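PDB 4OVK: periplasmic binding protein from Veillonella parvula, which probably captures a solute in the periplasm and delivers it to an ABC transporter. Local coordinates for residues Val25-Glu30 / Gly144-Lys149. Sequence-based numbering, arbitrary orientation.
Sequences VSMKKE and GKILDK
Selenomethionine Met-27 lays its selenium against Ile-146, joining the N-terminal beta hairpin (strands 14-18 and 24-28) to the last turn of helix 133-147, in the half of this two-domain solute-binding protein whose parallel sheet ends at strand 125-128. The two side chains run at about a right angle, and SE comes 4.0 Å from CG1 of Ile-146. A chi1 of 66° tucks CG of Met-27 over the backbone, flanked by N and C; the next step to selenium is nearly straight, and a kink there leaves CE only slightly farther from Ile-146 CG1, at 4.4 Å. Both residues also touch Val-126 of strand 125-128, the outermost strand of that sheet.

The polar side of the contact is exposed to solvent. Asp-148, whose positive phi breaks from helical geometry, points its carboxylate at the backbone of Lys-29. There OD2 stands 3.1 Å from Lys-29 O, two acceptors brought together by the ammonium of Lys-15, which forms a salt bridge with OD2 and hydrogen bonds to Lys-29 O and to the helix-end carbonyls of Lys-145 and Ile-146. Beyond it, a water lies 3.0 Å from Glu-30 OE1, with a longer, weak contact to Leu-147 O at 3.4 Å.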
loop_
_atom_site.group_PDB
_atom_site.type_symbol
_atom_site.label_atom_id
_atom_site.label_comp_id
_atom_site.label_asym_id
_atom_site.label_seq_id
_atom_site.Cartn_x
_atom_site.Cartn_y
_atom_site.Cartn_z
ATOM N N VAL A 25 21.834 -2.120 15.642
ATOM C CA VAL A 25 20.995 -2.898 16.542
ATOM C C VAL A 25 21.495 -4.335 16.595
ATOM O O VAL A 25 21.540 -5.013 15.564
ATOM C CB VAL A 25 19.524 -2.936 16.060
ATOM C CG1 VAL A 25 18.666 -3.716 17.046
ATOM C CG2 VAL A 25 18.973 -1.531 15.854
ATOM N N SER A 26 21.871 -4.793 17.789
ATOM C CA SER A 26 22.255 -6.190 18.009
ATOM C C SER A 26 21.030 -7.057 18.219
ATOM O O SER A 26 20.092 -6.639 18.876
ATOM C CB SER A 26 23.147 -6.313 19.244
ATOM O OG SER A 26 24.365 -5.664 19.017
HETATM N N MSE A 27 21.061 -8.268 17.668
HETATM C CA MSE A 27 19.952 -9.214 17.769
HETATM C C MSE A 27 20.487 -10.596 17.517
HETATM O O MSE A 27 21.634 -10.761 17.091
HETATM C CB MSE A 27 18.837 -8.835 16.779
HETATM C CG MSE A 27 19.284 -8.974 15.319
HETATM SE SE MSE A 27 17.902 -8.326 14.085
HETATM C CE MSE A 27 18.035 -6.429 14.563
ATOM N N LYS A 28 19.669 -11.613 17.764
ATOM C CA LYS A 28 20.065 -12.988 17.479
ATOM C C LYS A 28 20.336 -13.150 15.986
ATOM O O LYS A 28 19.678 -12.525 15.150
ATOM C CB LYS A 28 18.993 -13.977 17.931
ATOM C CG LYS A 28 18.830 -14.032 19.438
ATOM C CD LYS A 28 17.658 -14.894 19.873
ATOM C CE LYS A 28 17.708 -15.084 21.383
ATOM N NZ LYS A 28 16.384 -15.370 21.994
ATOM N N LYS A 29 21.312 -13.984 15.654
ATOM C CA LYS A 29 21.653 -14.267 14.264
ATOM C C LYS A 29 20.448 -14.890 13.557
ATOM O O LYS A 29 20.129 -14.529 12.419
ATOM C CB LYS A 29 22.879 -15.194 14.199
ATOM C CG LYS A 29 23.448 -15.387 12.799
ATOM C CD LYS A 29 24.956 -15.628 12.826
ATOM C CE LYS A 29 25.329 -16.957 13.465
ATOM N NZ LYS A 29 25.221 -18.097 12.509
ATOM N N GLU A 30 19.779 -15.798 14.256
ATOM C CA GLU A 30 18.572 -16.471 13.780
ATOM C C GLU A 30 17.335 -15.819 14.410
ATOM O O GLU A 30 17.083 -15.959 15.609
ATOM C CB GLU A 30 18.648 -17.952 14.150
ATOM C CG GLU A 30 17.366 -18.752 13.991
ATOM C CD GLU A 30 16.925 -18.915 12.549
ATOM O OE1 GLU A 30 17.768 -18.758 11.635
ATOM O OE2 GLU A 30 15.729 -19.211 12.335
ATOM N N GLY A 144 15.443 -8.026 4.821
ATOM C CA GLY A 144 16.238 -9.100 4.254
ATOM C C GLY A 144 17.406 -9.504 5.138
ATOM O O GLY A 144 17.719 -10.677 5.260
ATOM N N LYS A 145 18.037 -8.523 5.778
ATOM C CA LYS A 145 19.153 -8.790 6.692
ATOM C C LYS A 145 18.639 -9.392 7.996
ATOM O O LYS A 145 19.217 -10.327 8.524
ATOM C CB LYS A 145 19.926 -7.508 6.975
ATOM C CG LYS A 145 20.721 -7.036 5.774
ATOM C CD LYS A 145 21.901 -6.166 6.161
ATOM C CE LYS A 145 22.703 -5.767 4.929
ATOM N NZ LYS A 145 21.846 -5.100 3.915
ATOM N N ILE A 146 17.530 -8.871 8.492
ATOM C CA ILE A 146 16.921 -9.400 9.719
ATOM C C ILE A 146 16.483 -10.858 9.550
ATOM O O ILE A 146 16.777 -11.717 10.387
ATOM C CB ILE A 146 15.739 -8.525 10.154
ATOM C CG1 ILE A 146 16.270 -7.165 10.628
ATOM C CG2 ILE A 146 14.915 -9.218 11.243
ATOM C CD1 ILE A 146 15.212 -6.115 10.822
ATOM N N LEU A 147 15.800 -11.127 8.445
ATOM C CA LEU A 147 15.219 -12.435 8.177
ATOM C C LEU A 147 16.174 -13.422 7.506
ATOM O O LEU A 147 15.791 -14.560 7.269
ATOM C CB LEU A 147 13.995 -12.257 7.274
ATOM C CG LEU A 147 12.840 -11.474 7.884
ATOM C CD1 LEU A 147 11.862 -11.033 6.801
ATOM C CD2 LEU A 147 12.189 -12.349 8.927
ATOM N N ASP A 148 17.401 -12.993 7.192
ATOM C CA ASP A 148 18.328 -13.761 6.355
ATOM C C ASP A 148 17.673 -14.226 5.050
ATOM O O ASP A 148 17.757 -15.402 4.678
ATOM C CB ASP A 148 18.923 -14.936 7.134
ATOM C CG ASP A 148 19.952 -14.484 8.138
ATOM O OD1 ASP A 148 20.965 -13.891 7.712
ATOM O OD2 ASP A 148 19.763 -14.714 9.345
ATOM N N LYS A 149 17.015 -13.283 4.371
ATOM C CA LYS A 149 16.424 -13.531 3.066
ATOM C C LYS A 149 16.886 -12.443 2.095
ATOM O O LYS A 149 16.061 -11.713 1.540
ATOM C CB LYS A 149 14.889 -13.526 3.161
ATOM C CG LYS A 149 14.280 -14.617 4.024
ATOM C CD LYS A 149 14.548 -15.992 3.456
ATOM C CE LYS A 149 13.739 -17.066 4.162
ATOM N NZ LYS A 149 12.283 -16.954 3.874
HETATM O O HOH W 1 16.590 -17.084 9.456
#